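Local coordinates for omega-class glutathione S-transferase (Bombyx mori, PDB 3WD6), which binds glutathione and probably catalyses glutathione transfer and glutathione-dependent reduction of dehydroascorbate, at residues A[71-83]-A[86-99]. Numbering follows the deposited sequence.
Sequences TKSAFAKVPAIEI and DVTIYESLVTVEYL. With GSH (glutathione), chain J.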
loop_
_atom_site.group_PDB
_atom_site.type_symbol
_atom_site.label_atom_id
_atom_site.label_comp_id
_atom_site.label_asym_id
_atom_site.label_seq_id
_atom_site.Cartn_x
_atom_site.Cartn_y
_atom_site.Cartn_z
ATOM N N THR A 71 3.973 18.880 -11.242
ATOM C CA THR A 71 4.915 18.716 -12.343
ATOM C C THR A 71 5.285 17.248 -12.544
ATOM O O THR A 71 5.548 16.804 -13.670
ATOM C CB THR A 71 6.176 19.538 -12.035
ATOM O OG1 THR A 71 6.015 20.856 -12.582
ATOM C CG2 THR A 71 7.415 18.891 -12.607
ATOM N N LYS A 72 5.280 16.502 -11.439
ATOM C CA LYS A 72 5.630 15.088 -11.428
ATOM C C LYS A 72 4.388 14.205 -11.328
ATOM O O LYS A 72 4.365 13.082 -11.855
ATOM C CB LYS A 72 6.548 14.795 -10.236
ATOM C CG LYS A 72 7.762 15.693 -10.169
ATOM C CD LYS A 72 8.598 15.585 -11.453
ATOM C CE LYS A 72 9.905 16.337 -11.299
ATOM N NZ LYS A 72 10.607 16.375 -12.592
ATOM N N SER A 73 3.366 14.708 -10.642
ATOM C CA SER A 73 2.146 13.936 -10.386
ATOM C C SER A 73 0.895 14.817 -10.569
ATOM O O SER A 73 0.469 15.532 -9.654
ATOM C CB SER A 73 2.197 13.327 -8.972
ATOM O OG SER A 73 1.215 12.316 -8.800
ATOM N N ALA A 74 0.305 14.750 -11.755
ATOM C CA ALA A 74 -0.731 15.697 -12.155
ATOM C C ALA A 74 -1.883 15.876 -11.154
ATOM O O ALA A 74 -2.408 16.987 -11.009
ATOM C CB ALA A 74 -1.267 15.352 -13.554
ATOM N N PHE A 75 -2.293 14.809 -10.473
ATOM C CA PHE A 75 -3.423 14.930 -9.546
ATOM C C PHE A 75 -2.999 15.344 -8.142
ATOM O O PHE A 75 -3.792 15.242 -7.195
ATOM C CB PHE A 75 -4.216 13.628 -9.470
ATOM C CG PHE A 75 -4.584 13.062 -10.811
ATOM C CD1 PHE A 75 -4.739 13.900 -11.916
ATOM C CD2 PHE A 75 -4.769 11.682 -10.973
ATOM C CE1 PHE A 75 -5.074 13.378 -13.159
ATOM C CE2 PHE A 75 -5.103 11.151 -12.213
ATOM C CZ PHE A 75 -5.254 12.000 -13.308
ATOM N N ALA A 76 -1.762 15.816 -8.007
ATOM C CA ALA A 76 -1.190 16.128 -6.689
ATOM C C ALA A 76 -1.287 14.955 -5.682
ATOM O O ALA A 76 -1.454 15.157 -4.478
ATOM C CB ALA A 76 -1.799 17.419 -6.105
ATOM N N LYS A 77 -1.146 13.735 -6.187
ATOM C CA LYS A 77 -1.189 12.551 -5.337
ATOM C C LYS A 77 0.123 11.783 -5.340
ATOM O O LYS A 77 0.981 11.988 -6.227
ATOM C CB LYS A 77 -2.323 11.622 -5.775
ATOM C CG LYS A 77 -3.699 12.108 -5.361
ATOM C CD LYS A 77 -4.788 11.339 -6.088
ATOM C CE LYS A 77 -6.148 11.951 -5.807
ATOM N NZ LYS A 77 -7.233 11.276 -6.582
ATOM N N VAL A 78 0.272 10.910 -4.338
ATOM C CA VAL A 78 1.314 9.872 -4.359
ATOM C C VAL A 78 0.623 8.517 -4.483
ATOM O O VAL A 78 -0.536 8.375 -4.075
ATOM C CB VAL A 78 2.184 9.893 -3.085
ATOM C CG1 VAL A 78 3.126 11.095 -3.093
ATOM C CG2 VAL A 78 1.307 9.881 -1.833
ATOM N N PRO A 79 1.311 7.513 -5.045
ATOM C CA PRO A 79 2.680 7.605 -5.574
ATOM C C PRO A 79 2.747 8.177 -7.000
ATOM O O PRO A 79 1.747 8.247 -7.755
ATOM C CB PRO A 79 3.102 6.131 -5.662
ATOM C CG PRO A 79 1.786 5.422 -6.082
ATOM C CD PRO A 79 0.718 6.169 -5.254
ATOM N N ALA A 80 3.959 8.578 -7.359
ATOM C CA ALA A 80 4.332 8.751 -8.750
ATOM C C ALA A 80 5.758 8.210 -8.929
ATOM O O ALA A 80 6.607 8.388 -8.030
ATOM C CB ALA A 80 4.265 10.216 -9.154
ATOM N N ILE A 81 6.021 7.552 -10.063
ATOM C CA ILE A 81 7.390 7.195 -10.401
ATOM C C ILE A 81 7.939 8.095 -11.523
ATOM O O ILE A 81 7.191 8.545 -12.406
ATOM C CB ILE A 81 7.547 5.684 -10.773
ATOM C CG1 ILE A 81 6.861 5.372 -12.106
ATOM C CG2 ILE A 81 7.000 4.797 -9.664
ATOM C CD1 ILE A 81 6.958 3.890 -12.515
ATOM N N GLU A 82 9.241 8.349 -11.483
ATOM C CA GLU A 82 9.911 9.134 -12.514
ATOM C C GLU A 82 10.933 8.201 -13.151
ATOM O O GLU A 82 11.906 7.795 -12.499
ATOM C CB GLU A 82 10.595 10.367 -11.902
ATOM C CG GLU A 82 11.223 11.329 -12.923
ATOM C CD GLU A 82 11.429 12.755 -12.349
ATOM O OE1 GLU A 82 11.623 13.718 -13.130
ATOM O OE2 GLU A 82 11.391 12.912 -11.108
ATOM N N ILE A 83 10.718 7.844 -14.417
ATOM C CA ILE A 83 11.530 6.785 -15.026
ATOM C C ILE A 83 12.685 7.370 -15.841
ATOM O O ILE A 83 13.614 6.644 -16.251
ATOM C CB ILE A 83 10.672 5.831 -15.879
ATOM C CG1 ILE A 83 9.889 6.619 -16.940
ATOM C CG2 ILE A 83 9.697 5.064 -14.983
ATOM C CD1 ILE A 83 9.052 5.748 -17.841
ATOM N N ASP A 86 11.791 14.277 -16.116
ATOM C CA ASP A 86 10.509 14.839 -16.517
ATOM C C ASP A 86 9.615 13.829 -17.237
ATOM O O ASP A 86 8.746 14.219 -18.037
ATOM C CB ASP A 86 10.699 16.091 -17.387
ATOM C CG ASP A 86 11.510 17.179 -16.686
ATOM O OD1 ASP A 86 11.457 17.254 -15.436
ATOM O OD2 ASP A 86 12.211 17.954 -17.387
ATOM N N VAL A 87 9.816 12.540 -16.959
ATOM C CA VAL A 87 8.913 11.505 -17.471
ATOM C C VAL A 87 8.395 10.656 -16.301
ATOM O O VAL A 87 9.148 9.869 -15.681
ATOM C CB VAL A 87 9.585 10.636 -18.564
ATOM C CG1 VAL A 87 8.635 9.537 -19.047
ATOM C CG2 VAL A 87 10.047 11.518 -19.737
ATOM N N THR A 88 7.111 10.836 -15.987
ATOM C CA THR A 88 6.559 10.252 -14.785
ATOM C C THR A 88 5.265 9.509 -15.027
ATOM O O THR A 88 4.509 9.825 -15.963
ATOM C CB THR A 88 6.275 11.315 -13.727
ATOM O OG1 THR A 88 5.278 12.212 -14.235
ATOM C CG2 THR A 88 7.567 12.065 -13.351
ATOM N N ILE A 89 5.014 8.535 -14.153
ATOM C CA ILE A 89 3.762 7.788 -14.138
ATOM C C ILE A 89 3.168 7.931 -12.738
ATOM O O ILE A 89 3.905 7.927 -11.740
ATOM C CB ILE A 89 4.025 6.289 -14.393
ATOM C CG1 ILE A 89 4.707 6.094 -15.740
ATOM C CG2 ILE A 89 2.725 5.501 -14.351
ATOM C CD1 ILE A 89 3.766 6.293 -16.881
ATOM N N TYR A 90 1.849 8.042 -12.648
ATOM C CA TYR A 90 1.203 8.067 -11.344
ATOM C C TYR A 90 -0.057 7.230 -11.389
ATOM O O TYR A 90 -0.411 6.704 -12.451
ATOM C CB TYR A 90 0.907 9.494 -10.887
ATOM C CG TYR A 90 0.433 10.394 -12.005
ATOM C CD1 TYR A 90 1.341 11.031 -12.841
ATOM C CD2 TYR A 90 -0.919 10.613 -12.219
ATOM C CE1 TYR A 90 0.915 11.856 -13.864
ATOM C CE2 TYR A 90 -1.356 11.436 -13.243
ATOM C CZ TYR A 90 -0.431 12.054 -14.063
ATOM O OH TYR A 90 -0.870 12.868 -15.080
ATOM N N GLU A 91 -0.730 7.126 -10.243
ATOM C CA GLU A 91 -1.782 6.129 -10.021
ATOM C C GLU A 91 -1.121 4.794 -9.709
ATOM O O GLU A 91 -0.510 4.171 -10.584
ATOM C CB GLU A 91 -2.751 6.013 -11.198
ATOM C CG GLU A 91 -3.668 7.217 -11.333
ATOM C CD GLU A 91 -4.560 7.387 -10.121
ATOM O OE1 GLU A 91 -5.278 6.421 -9.757
ATOM O OE2 GLU A 91 -4.542 8.492 -9.526
ATOM N N SER A 92 -1.235 4.383 -8.446
ATOM C CA SER A 92 -0.467 3.271 -7.913
ATOM C C SER A 92 -0.524 2.015 -8.782
ATOM O O SER A 92 0.519 1.422 -9.079
ATOM C CB SER A 92 -0.923 2.958 -6.490
ATOM O OG SER A 92 -2.255 2.487 -6.470
ATOM N N LEU A 93 -1.731 1.609 -9.181
ATOM C CA LEU A 93 -1.887 0.406 -9.996
ATOM C C LEU A 93 -1.331 0.600 -11.401
ATOM O O LEU A 93 -0.892 -0.359 -12.052
ATOM C CB LEU A 93 -3.353 -0.026 -10.070
ATOM C CG LEU A 93 -3.973 -0.518 -8.752
ATOM C CD1 LEU A 93 -5.401 -1.012 -8.982
ATOM C CD2 LEU A 93 -3.096 -1.627 -8.121
ATOM N N VAL A 94 -1.344 1.839 -11.879
ATOM C CA VAL A 94 -0.750 2.124 -13.176
ATOM C C VAL A 94 0.765 1.959 -13.103
ATOM O O VAL A 94 1.387 1.383 -14.013
ATOM C CB VAL A 94 -1.114 3.524 -13.658
ATOM C CG1 VAL A 94 -0.357 3.858 -14.931
ATOM C CG2 VAL A 94 -2.630 3.613 -13.874
ATOM N N THR A 95 1.355 2.437 -12.010
ATOM C CA THR A 95 2.801 2.348 -11.856
ATOM C C THR A 95 3.242 0.891 -11.744
ATOM O O THR A 95 4.203 0.457 -12.388
ATOM C CB THR A 95 3.276 3.132 -10.644
ATOM O OG1 THR A 95 2.957 2.395 -9.453
ATOM C CG2 THR A 95 2.584 4.499 -10.637
ATOM N N VAL A 96 2.525 0.124 -10.940
ATOM C CA VAL A 96 2.890 -1.277 -10.758
ATOM C C VAL A 96 2.768 -2.089 -12.045
ATOM O O VAL A 96 3.611 -2.950 -12.310
ATOM C CB VAL A 96 2.100 -1.929 -9.609
ATOM C CG1 VAL A 96 2.320 -3.429 -9.597
ATOM C CG2 VAL A 96 2.513 -1.282 -8.286
ATOM N N GLU A 97 1.740 -1.812 -12.850
ATOM C CA GLU A 97 1.559 -2.541 -14.115
ATOM C C GLU A 97 2.679 -2.190 -15.117
ATOM O O GLU A 97 3.195 -3.062 -15.820
ATOM C CB GLU A 97 0.141 -2.341 -14.689
ATOM C CG GLU A 97 -0.976 -2.959 -13.790
ATOM C CD GLU A 97 -2.425 -2.438 -14.068
ATOM O OE1 GLU A 97 -2.659 -1.720 -15.080
ATOM O OE2 GLU A 97 -3.346 -2.764 -13.263
ATOM N N TYR A 98 3.076 -0.918 -15.151
ATOM C CA TYR A 98 4.247 -0.499 -15.926
ATOM C C TYR A 98 5.560 -1.219 -15.533
ATOM O O TYR A 98 6.308 -1.685 -16.412
ATOM C CB TYR A 98 4.447 1.012 -15.827
ATOM C CG TYR A 98 5.653 1.492 -16.602
ATOM C CD1 TYR A 98 6.902 1.543 -16.005
ATOM C CD2 TYR A 98 5.543 1.872 -17.943
ATOM C CE1 TYR A 98 8.014 1.980 -16.704
ATOM C CE2 TYR A 98 6.653 2.305 -18.659
ATOM C CZ TYR A 98 7.891 2.354 -18.030
ATOM O OH TYR A 98 9.010 2.785 -18.720
ATOM N N LEU A 99 5.847 -1.295 -14.232
ATOM C CA LEU A 99 7.060 -1.956 -13.770
ATOM C C LEU A 99 7.036 -3.438 -14.132
ATOM O O LEU A 99 8.067 -4.011 -14.521
ATOM C CB LEU A 99 7.272 -1.756 -12.261
ATOM C CG LEU A 99 7.489 -0.289 -11.834
ATOM C CD1 LEU A 99 7.225 -0.077 -10.315
ATOM C CD2 LEU A 99 8.885 0.204 -12.244
HETATM N N1 GSH J . -5.949 6.329 -6.992
HETATM C CA1 GSH J . -4.654 6.803 -6.487
HETATM C C1 GSH J . -3.583 5.719 -6.534
HETATM O O11 GSH J . -2.338 6.011 -6.658
HETATM O O12 GSH J . -3.947 4.492 -6.478
HETATM C CB1 GSH J . -4.856 7.336 -5.075
HETATM C CG1 GSH J . -3.644 7.641 -4.255
HETATM C CD1 GSH J . -3.883 8.513 -3.047
HETATM O OE1 GSH J . -5.006 8.688 -2.587
HETATM N N2 GSH J . -2.778 9.161 -2.408
HETATM C CA2 GSH J . -3.079 10.015 -1.254
HETATM C C2 GSH J . -2.762 11.442 -1.644
HETATM O O2 GSH J . -1.737 11.668 -2.276
HETATM C CB2 GSH J . -2.225 9.623 -0.101
HETATM S SG2 GSH J . -2.669 8.201 0.829
HETATM N N3 GSH J . -3.652 12.516 -1.258
HETATM C CA3 GSH J . -3.338 13.896 -1.632
HETATM C C3 GSH J . -3.861 14.945 -0.735
HETATM O O31 GSH J . -3.514 14.959 0.477
HETATM O O32 GSH J . -4.637 15.822 -1.189
HETATM O O HOH W 1 -0.922 8.276 -7.374
#
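I81 and I89 form the hydrogen-bonded pair of an antiparallel hairpin, strands 80-82 and 87-90 running at 158°, with I81 N to I89 O at 2.7 Å and a return bond from I89 N to I81 O. On the face bearing A80, E82, T88 and Y90, the hydroxyl of T88 donates from OG1 to K72 O (2.7 Å), tilted from the carbonyl plane. K72, bent at chi2 (-58°), carries NZ into salt bridges with E82 OE1 and D86 OD1 (3.1 Å). E82 OE1 also accepts D86 N through its anti lone pair, while its OE2 bonds Y33. The edge of Y90 points at the face of F75 in a T-shaped stack, planes at 79° and CE2 of Y90 over the centre of the F75 ring; A74 N lies over a face of Y90. On the other face I81 CD1 reaches T95 and L99 CD2 (4.2 Å), packing strand against helix 92-99. Just before P79, whose preceding peptide is cis, a thioredoxin-fold hallmark, V78 pairs with glutathione's cysteinyl unit through V78 N to O2 and N2 to V78 O (2.9 Å). S92, at the helix start, donates N to O11 and OG to O12 (2.6 Å) of the γ-glutamyl carboxylate, and E91 OE1 accepts from the same unit's amine N1 (2.8 Å). The amine thus meets a carboxylate, whereas the ligand carboxylate is held by S92's two neutral donors at the helix N-terminus, whose dipole would probably stabilise it further.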